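Local coordinates for protein putative glucarate dehydratase (Pseudomonas fluorescens, PDB 4IT1) that probably catalyses the magnesium-dependent dehydration of D-glucarate to 5-dehydro-4-deoxy-D-glucarate, as a member of the mandelate racemase/muconate lactonizing enzyme family, at residues I25-V30 with E57-N62; L77-Q82 with T104-H109; Y207-I212 with L387-G392. One frame throughout, in Å; residues are numbered along the deposited sequence.

Contact 1. Residues I25-V30 with E57-N62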
loop_
_atom_site.group_PDB
_atom_site.type_symbol
_atom_site.label_atom_id
_atom_site.label_comp_id
_atom_site.label_asym_id
_atom_site.label_seq_id
_atom_site.Cartn_x
_atom_site.Cartn_y
_atom_site.Cartn_z
ATOM N N ILE A 25 -3.581 -1.349 25.380
ATOM C CA ILE A 25 -3.436 -2.792 25.590
ATOM C C ILE A 25 -3.032 -3.079 27.031
ATOM O O ILE A 25 -2.133 -2.430 27.575
ATOM C CB ILE A 25 -2.375 -3.408 24.647
ATOM C CG1 ILE A 25 -2.730 -3.140 23.182
ATOM C CG2 ILE A 25 -2.241 -4.910 24.887
ATOM C CD1 ILE A 25 -1.566 -3.308 22.226
ATOM N N THR A 26 -3.692 -4.062 27.635
ATOM C CA THR A 26 -3.400 -4.446 29.016
ATOM C C THR A 26 -2.800 -5.849 29.138
ATOM O O THR A 26 -2.038 -6.119 30.065
ATOM C CB THR A 26 -4.656 -4.352 29.920
ATOM O OG1 THR A 26 -5.709 -5.170 29.386
ATOM C CG2 THR A 26 -5.129 -2.907 30.034
ATOM N N ARG A 27 -3.198 -6.722 28.222
ATOM C CA ARG A 27 -2.855 -8.134 28.272
ATOM C C ARG A 27 -2.345 -8.695 26.935
ATOM O O ARG A 27 -2.883 -8.382 25.886
ATOM C CB ARG A 27 -4.089 -8.909 28.713
ATOM C CG ARG A 27 -3.813 -10.126 29.558
ATOM C CD ARG A 27 -4.085 -11.386 28.763
ATOM N NE ARG A 27 -5.476 -11.805 28.851
ATOM C CZ ARG A 27 -5.869 -12.956 29.380
ATOM N NH1 ARG A 27 -4.976 -13.804 29.867
ATOM N NH2 ARG A 27 -7.156 -13.263 29.421
ATOM N N VAL A 28 -1.320 -9.539 26.989
ATOM C CA VAL A 28 -0.847 -10.284 25.807
ATOM C C VAL A 28 -0.557 -11.744 26.163
ATOM O O VAL A 28 0.126 -12.023 27.147
ATOM C CB VAL A 28 0.418 -9.655 25.177
ATOM C CG1 VAL A 28 0.796 -10.389 23.898
ATOM C CG2 VAL A 28 0.213 -8.173 24.879
ATOM N N THR A 29 -1.067 -12.670 25.356
ATOM C CA THR A 29 -0.925 -14.098 25.629
ATOM C C THR A 29 -0.526 -14.892 24.380
ATOM O O THR A 29 -1.354 -15.165 23.500
ATOM C CB THR A 29 -2.205 -14.691 26.264
ATOM O OG1 THR A 29 -2.516 -13.978 27.466
ATOM C CG2 THR A 29 -2.025 -16.170 26.597
ATOM N N VAL A 30 0.751 -15.261 24.324
ATOM C CA VAL A 30 1.277 -16.102 23.257
ATOM C C VAL A 30 1.256 -17.558 23.720
ATOM O O VAL A 30 1.776 -17.888 24.785
ATOM C CB VAL A 30 2.705 -15.678 22.863
ATOM C CG1 VAL A 30 3.123 -16.368 21.573
ATOM C CG2 VAL A 30 2.791 -14.163 22.716
ATOM N N GLU A 57 -3.280 -13.768 21.892
ATOM C CA GLU A 57 -4.429 -13.081 22.485
ATOM C C GLU A 57 -4.024 -11.681 22.913
ATOM O O GLU A 57 -3.031 -11.505 23.613
ATOM C CB GLU A 57 -4.934 -13.831 23.716
ATOM C CG GLU A 57 -6.337 -14.400 23.602
ATOM C CD GLU A 57 -6.943 -14.769 24.954
ATOM O OE1 GLU A 57 -8.147 -15.093 24.990
ATOM O OE2 GLU A 57 -6.227 -14.734 25.982
ATOM N N ILE A 58 -4.791 -10.688 22.482
ATOM C CA ILE A 58 -4.610 -9.319 22.952
ATOM C C ILE A 58 -5.878 -8.893 23.690
ATOM O O ILE A 58 -6.979 -9.315 23.338
ATOM C CB ILE A 58 -4.310 -8.343 21.790
ATOM C CG1 ILE A 58 -3.121 -8.835 20.954
ATOM C CG2 ILE A 58 -4.080 -6.922 22.297
ATOM C CD1 ILE A 58 -1.783 -8.819 21.665
ATOM N N GLU A 59 -5.711 -8.078 24.726
ATOM C CA GLU A 59 -6.840 -7.530 25.459
ATOM C C GLU A 59 -6.575 -6.062 25.755
ATOM O O GLU A 59 -5.429 -5.646 25.972
ATOM C CB GLU A 59 -7.094 -8.316 26.752
ATOM C CG GLU A 59 -8.468 -8.089 27.376
ATOM C CD GLU A 59 -8.533 -8.490 28.842
ATOM O OE1 GLU A 59 -9.334 -9.391 29.178
ATOM O OE2 GLU A 59 -7.785 -7.905 29.659
ATOM N N SER A 60 -7.652 -5.286 25.754
ATOM C CA SER A 60 -7.589 -3.847 25.957
ATOM C C SER A 60 -8.201 -3.464 27.302
ATOM O O SER A 60 -8.899 -4.277 27.918
ATOM C CB SER A 60 -8.343 -3.154 24.827
ATOM O OG SER A 60 -9.589 -3.797 24.585
ATOM N N ASP A 61 -7.948 -2.228 27.741
ATOM C CA ASP A 61 -8.484 -1.705 29.009
ATOM C C ASP A 61 -10.019 -1.682 29.091
ATOM O O ASP A 61 -10.583 -1.658 30.186
ATOM C CB ASP A 61 -7.905 -0.313 29.326
ATOM C CG ASP A 61 -8.183 0.719 28.233
ATOM O OD1 ASP A 61 -9.047 0.484 27.357
ATOM O OD2 ASP A 61 -7.530 1.787 28.259
ATOM N N ASN A 62 -10.677 -1.687 27.932
ATOM C CA ASN A 62 -12.138 -1.698 27.844
ATOM C C ASN A 62 -12.730 -3.058 27.450
ATOM O O ASN A 62 -13.855 -3.134 26.945
ATOM C CB ASN A 62 -12.649 -0.576 26.919
ATOM C CG ASN A 62 -11.942 -0.539 25.567
ATOM O OD1 ASN A 62 -11.994 0.470 24.864
ATOM N ND2 ASN A 62 -11.284 -1.632 25.196
#
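The R27 chain bends at chi2 (-109°) and chi3 (-87°) and crosses E57 obliquely, presenting a guanidinium face, not an N-H edge, to the carboxylate. E57 OE2 sits above the centre of that group, 3.9 Å from R27 NH2, and the guanidinium and carboxylate planes are turned 55° apart. This is a long salt bridge of charges alone. At the root of the chain, R27 CB packs against E59 CB at 3.6 Å, since the two form a hydrogen-bonded antiparallel pair. On the same face T29 and E57 run side by side, the branched threonine suiting an extended backbone and packing its CB 3.8 Å from E57 CB.

The other face is apolar. V28 and I58 point the same way, with both valine methyls near I58 CD1, while I58 CG2 meets I25 CG2 at 3.8 Å from across. Helix 128-148 lies against I25 and I58, through F140 and A139, which suits aliphatic side chains.

The ladder is broken by a classic beta bulge in which T26 and R27 both face E59. E59 O receives T26 N at 2.9 Å, and R27 N and T26 OG1 more weakly. T26 OG1 lies between its own backbone N and carbonyl carbon, which leaves it within weak reach of E59 O, with T26 CG2 3.7 Å from D61 N. Beyond the bulge, paired bonds between T29 and E57 restore regular pairing.

Chemically, this pair of strands in the antiparallel sheet of the N-terminal domain sets V28 and I58 on an oily face and R27, T29, E57 and E59 on a polar, largely charged one. On the latter, a single arginine near two glutamates would probably ease their mutual repulsion without fixing a precise bonding geometry.

Contact 2. Residues L77-Q82 with T104-H109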
loop_
_atom_site.group_PDB
_atom_site.type_symbol
_atom_site.label_atom_id
_atom_site.label_comp_id
_atom_site.label_asym_id
_atom_site.label_seq_id
_atom_site.Cartn_x
_atom_site.Cartn_y
_atom_site.Cartn_z
ATOM N N LEU A 77 8.615 -18.458 18.234
ATOM C CA LEU A 77 8.099 -18.293 19.597
ATOM C C LEU A 77 8.956 -17.341 20.417
ATOM O O LEU A 77 8.449 -16.384 21.004
ATOM C CB LEU A 77 8.026 -19.647 20.311
ATOM C CG LEU A 77 6.973 -20.646 19.838
ATOM C CD1 LEU A 77 7.341 -22.053 20.274
ATOM C CD2 LEU A 77 5.598 -20.258 20.359
ATOM N N ALA A 78 10.257 -17.616 20.439
ATOM C CA ALA A 78 11.231 -16.828 21.190
ATOM C C ALA A 78 11.134 -15.348 20.849
ATOM O O ALA A 78 11.224 -14.494 21.730
ATOM C CB ALA A 78 12.637 -17.345 20.924
ATOM N N ILE A 79 10.941 -15.061 19.563
ATOM C CA ILE A 79 10.772 -13.693 19.080
ATOM C C ILE A 79 9.424 -13.115 19.530
ATOM O O ILE A 79 9.369 -12.013 20.077
ATOM C CB ILE A 79 10.946 -13.615 17.542
ATOM C CG1 ILE A 79 12.416 -13.855 17.146
ATOM C CG2 ILE A 79 10.436 -12.287 16.994
ATOM C CD1 ILE A 79 13.388 -12.752 17.540
ATOM N N GLN A 80 8.350 -13.870 19.311
ATOM C CA GLN A 80 7.009 -13.474 19.750
ATOM C C GLN A 80 7.004 -13.154 21.253
ATOM O O GLN A 80 6.516 -12.097 21.665
ATOM C CB GLN A 80 5.980 -14.569 19.415
ATOM C CG GLN A 80 5.771 -14.814 17.921
ATOM C CD GLN A 80 4.981 -16.082 17.639
ATOM O OE1 GLN A 80 4.015 -16.389 18.338
ATOM N NE2 GLN A 80 5.385 -16.827 16.609
ATOM N N GLN A 81 7.575 -14.055 22.054
ATOM C CA GLN A 81 7.684 -13.871 23.507
ATOM C C GLN A 81 8.425 -12.584 23.878
ATOM O O GLN A 81 7.941 -11.794 24.687
ATOM C CB GLN A 81 8.367 -15.078 24.157
ATOM C CG GLN A 81 7.487 -16.310 24.305
ATOM C CD GLN A 81 7.932 -17.219 25.444
ATOM O OE1 GLN A 81 9.085 -17.177 25.883
ATOM N NE2 GLN A 81 7.010 -18.045 25.930
ATOM N N GLN A 82 9.594 -12.380 23.274
ATOM C CA GLN A 82 10.392 -11.160 23.466
ATOM C C GLN A 82 9.583 -9.881 23.233
ATOM O O GLN A 82 9.655 -8.939 24.026
ATOM C CB GLN A 82 11.604 -11.173 22.529
ATOM C CG GLN A 82 12.742 -12.095 22.948
ATOM C CD GLN A 82 13.945 -11.347 23.488
ATOM O OE1 GLN A 82 15.076 -11.583 23.058
ATOM N NE2 GLN A 82 13.711 -10.437 24.431
ATOM N N THR A 104 13.678 -3.344 16.713
ATOM C CA THR A 104 14.645 -3.227 17.810
ATOM C C THR A 104 14.921 -4.581 18.461
ATOM O O THR A 104 16.069 -4.918 18.766
ATOM C CB THR A 104 14.151 -2.221 18.864
ATOM O OG1 THR A 104 14.105 -0.925 18.270
ATOM C CG2 THR A 104 15.082 -2.172 20.073
ATOM N N THR A 105 13.857 -5.350 18.647
ATOM C CA THR A 105 13.932 -6.671 19.241
ATOM C C THR A 105 14.731 -7.649 18.372
ATOM O O THR A 105 15.614 -8.348 18.874
ATOM C CB THR A 105 12.517 -7.208 19.513
ATOM O OG1 THR A 105 11.793 -6.246 20.288
ATOM C CG2 THR A 105 12.561 -8.536 20.261
ATOM N N VAL A 106 14.426 -7.682 17.075
ATOM C CA VAL A 106 15.131 -8.551 16.124
ATOM C C VAL A 106 16.612 -8.174 16.006
ATOM O O VAL A 106 17.467 -9.050 15.903
ATOM C CB VAL A 106 14.454 -8.552 14.733
ATOM C CG1 VAL A 106 15.352 -9.191 13.681
ATOM C CG2 VAL A 106 13.122 -9.284 14.795
ATOM N N ALA A 107 16.900 -6.872 16.038
ATOM C CA ALA A 107 18.273 -6.371 16.018
ATOM C C ALA A 107 19.100 -6.891 17.202
ATOM O O ALA A 107 20.319 -7.044 17.094
ATOM C CB ALA A 107 18.283 -4.852 15.986
ATOM N N ALA A 108 18.425 -7.167 18.319
ATOM C CA ALA A 108 19.062 -7.694 19.526
ATOM C C ALA A 108 18.945 -9.220 19.595
ATOM O O ALA A 108 18.742 -9.792 20.670
ATOM C CB ALA A 108 18.448 -7.050 20.761
ATOM N N HIS A 109 19.082 -9.872 18.442
ATOM C CA HIS A 109 18.941 -11.323 18.353
ATOM C C HIS A 109 19.772 -11.920 17.215
ATOM O O HIS A 109 19.693 -11.468 16.070
ATOM C CB HIS A 109 17.469 -11.699 18.179
ATOM C CG HIS A 109 17.113 -13.024 18.774
ATOM N ND1 HIS A 109 17.247 -14.211 18.087
ATOM C CD2 HIS A 109 16.632 -13.348 19.997
ATOM C CE1 HIS A 109 16.860 -15.210 18.860
ATOM N NE2 HIS A 109 16.483 -14.713 20.024
#
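T105 OG1 is gripped twice, by I101 O one turn back in its own helix and by Q86 NE2 of helix 74-87, so the hydroxyl is satisfied within the helix interface. Q86 NE2 also makes a weak bond to Q82 O, tying the two helices' polar groups together. With the oxygen so engaged, the methyl is left to do the packing: T105 CG2 lies anti to the backbone N (chi1 -53° for OG1) and meets Q82 CB at 3.6 Å.

H109, in the loop that follows helix 95-107, reaches back to close the other side. I79 CD1 rests over one face of its imidazole, 4.1 Å from the ring centroid and 15° off the normal, a CH-pi contact displaced toward the rim. Q82 OE1 comes instead to the ring edge, in plane, 3.9 Å from H109 CD2, with amide and ring planes 65° apart. I79 CD1 also touches V106 CG2 loosely at 4.4 Å, and helix 128-148 touches both residues, I79 through A132 and V106 through V129.

With an alanine here in place of H109, the I79 methyl would probably lose its aromatic platform and a gap would open beside Q82. The chemistry is thus that of a surface helix pair: aliphatic carbons and one ring face meet across it, while the T105 hydroxyl is held by I101 O and Q86 NE2.

Contact 3. Residues Y207-I212 with L387-G392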
loop_
_atom_site.group_PDB
_atom_site.type_symbol
_atom_site.label_atom_id
_atom_site.label_comp_id
_atom_site.label_asym_id
_atom_site.label_seq_id
_atom_site.Cartn_x
_atom_site.Cartn_y
_atom_site.Cartn_z
ATOM N N TYR A 207 -16.632 -29.846 0.524
ATOM C CA TYR A 207 -16.393 -28.403 0.621
ATOM C C TYR A 207 -16.797 -27.602 -0.619
ATOM O O TYR A 207 -16.964 -26.380 -0.546
ATOM C CB TYR A 207 -14.923 -28.132 0.970
ATOM C CG TYR A 207 -14.464 -28.747 2.277
ATOM C CD1 TYR A 207 -14.722 -28.115 3.499
ATOM C CD2 TYR A 207 -13.760 -29.957 2.294
ATOM C CE1 TYR A 207 -14.301 -28.676 4.698
ATOM C CE2 TYR A 207 -13.337 -30.526 3.487
ATOM C CZ TYR A 207 -13.609 -29.883 4.685
ATOM O OH TYR A 207 -13.187 -30.440 5.870
ATOM N N GLY A 208 -16.937 -28.290 -1.751
ATOM C CA GLY A 208 -17.380 -27.664 -2.997
ATOM C C GLY A 208 -16.353 -26.790 -3.698
ATOM O O GLY A 208 -16.715 -25.797 -4.328
ATOM N N PHE A 209 -15.075 -27.158 -3.594
ATOM C CA PHE A 209 -13.995 -26.428 -4.260
ATOM C C PHE A 209 -14.161 -26.486 -5.782
ATOM O O PHE A 209 -14.487 -27.542 -6.345
ATOM C CB PHE A 209 -12.616 -26.994 -3.865
ATOM C CG PHE A 209 -12.255 -26.812 -2.404
ATOM C CD1 PHE A 209 -12.251 -25.554 -1.820
ATOM C CD2 PHE A 209 -11.885 -27.906 -1.624
ATOM C CE1 PHE A 209 -11.914 -25.389 -0.481
ATOM C CE2 PHE A 209 -11.531 -27.749 -0.286
ATOM C CZ PHE A 209 -11.549 -26.487 0.287
ATOM N N LYS A 210 -13.928 -25.352 -6.443
ATOM C CA LYS A 210 -14.102 -25.255 -7.899
ATOM C C LYS A 210 -12.786 -25.290 -8.679
ATOM O O LYS A 210 -12.785 -25.213 -9.906
ATOM C CB LYS A 210 -14.936 -24.022 -8.266
ATOM C CG LYS A 210 -16.413 -24.172 -7.928
ATOM C CD LYS A 210 -17.197 -22.889 -8.161
ATOM C CE LYS A 210 -18.639 -23.050 -7.704
ATOM N NZ LYS A 210 -19.439 -21.816 -7.932
ATOM N N SER A 211 -11.673 -25.428 -7.958
ATOM C CA SER A 211 -10.343 -25.547 -8.567
ATOM C C SER A 211 -9.448 -26.488 -7.766
ATOM O O SER A 211 -9.693 -26.730 -6.584
ATOM C CB SER A 211 -9.690 -24.174 -8.697
ATOM O OG SER A 211 -9.780 -23.462 -7.481
ATOM N N ILE A 212 -8.414 -27.022 -8.414
ATOM C CA ILE A 212 -7.530 -28.002 -7.774
ATOM C C ILE A 212 -6.029 -27.658 -7.881
ATOM O O ILE A 212 -5.516 -27.357 -8.976
ATOM C CB ILE A 212 -7.771 -29.427 -8.327
ATOM C CG1 ILE A 212 -9.252 -29.823 -8.217
ATOM C CG2 ILE A 212 -6.918 -30.434 -7.577
ATOM C CD1 ILE A 212 -9.650 -30.999 -9.092
ATOM N N LEU A 387 -14.343 -24.070 10.867
ATOM C CA LEU A 387 -15.062 -23.104 10.047
ATOM C C LEU A 387 -15.650 -23.731 8.791
ATOM O O LEU A 387 -15.083 -24.688 8.251
ATOM C CB LEU A 387 -14.131 -21.959 9.661
ATOM C CG LEU A 387 -14.258 -20.665 10.464
ATOM C CD1 LEU A 387 -15.012 -20.855 11.777
ATOM C CD2 LEU A 387 -12.880 -20.060 10.684
ATOM N N PRO A 388 -16.791 -23.191 8.323
ATOM C CA PRO A 388 -17.457 -23.765 7.160
ATOM C C PRO A 388 -16.822 -23.300 5.859
ATOM O O PRO A 388 -16.419 -22.141 5.743
ATOM C CB PRO A 388 -18.897 -23.221 7.265
ATOM C CG PRO A 388 -18.952 -22.395 8.519
ATOM C CD PRO A 388 -17.537 -22.041 8.858
ATOM N N ILE A 389 -16.720 -24.209 4.899
ATOM C CA ILE A 389 -16.353 -23.845 3.537
ATOM C C ILE A 389 -17.447 -24.332 2.592
ATOM O O ILE A 389 -17.515 -25.521 2.241
ATOM C CB ILE A 389 -14.963 -24.385 3.124
ATOM C CG1 ILE A 389 -13.877 -23.834 4.060
ATOM C CG2 ILE A 389 -14.661 -24.008 1.679
ATOM C CD1 ILE A 389 -12.533 -24.526 3.941
ATOM N N VAL A 390 -18.306 -23.397 2.200
ATOM C CA VAL A 390 -19.469 -23.712 1.386
ATOM C C VAL A 390 -19.231 -23.272 -0.053
ATOM O O VAL A 390 -18.931 -22.101 -0.311
ATOM C CB VAL A 390 -20.756 -23.036 1.911
ATOM C CG1 VAL A 390 -21.968 -23.848 1.482
ATOM C CG2 VAL A 390 -20.724 -22.849 3.429
ATOM N N ASP A 391 -19.387 -24.225 -0.974
ATOM C CA ASP A 391 -19.179 -24.024 -2.417
ATOM C C ASP A 391 -17.741 -23.602 -2.745
ATOM O O ASP A 391 -17.493 -22.865 -3.707
ATOM C CB ASP A 391 -20.206 -23.037 -3.003
ATOM C CG ASP A 391 -21.645 -23.505 -2.819
ATOM O OD1 ASP A 391 -21.991 -24.615 -3.287
ATOM O OD2 ASP A 391 -22.436 -22.750 -2.210
ATOM N N GLY A 392 -16.801 -24.099 -1.943
ATOM C CA GLY A 392 -15.389 -23.766 -2.086
ATOM C C GLY A 392 -15.077 -22.329 -1.724
ATOM O O GLY A 392 -14.156 -21.737 -2.282
#
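Y207, the last residue of helix 193-207, meets I389 through CB and CD1. Its CB lies 3.9 Å from I389 O and also stands over one face of the F209 ring, toward the rim. CG turns beside the backbone N (chi1 -59°), which carries CD1 to 3.8 Å from I389 CB, and at the tip OH has a weak hydrogen bond to K386 NZ. The branched isoleucine serves both aromatics, because its CG2 turns to F209 CE1 at 3.8 Å.

The backbones are locked by G392 N, which donates to Y207 O at 2.7 Å with an N-H...O angle of 147°. Glycines make that closeness possible. A beta carbon at G208 would stand 2.9 Å from D391 CA, and one at G392 only 2.7 Å from F209 CA; both residues also have positive phi.

F209 reaches F166 and A168 of strand 163-170, and G392 bonds F166. Here, then, a helix-to-strand loop of the enolase-superfamily modified (β/α)-barrel, leading into strand 212-215, is stitched to the segment before strand 393-395, at the end of the barrel where strand 212-215 begins.

Along the chain the contacts come in series. Contacts 1 and 2 lie within the N-terminal domain, and contact 3 in the C-terminal barrel domain. The first two have centres about 19 Å apart and touch directly: V30 CG1 of strand 25-36 packs 3.4 Å from Q80 OE1 of helix 74-87. Helix 128-148 lies against both, so sheet and helices form one body. Contact 3 is separate, its centre about 34 Å from that of contact 1 and about 38 Å from that of contact 2, on the opposite side of the chain's centre from contact 2. All three lie away from the magnesium site, at D243, E268 and N291, and so concern the scaffold of the two domains.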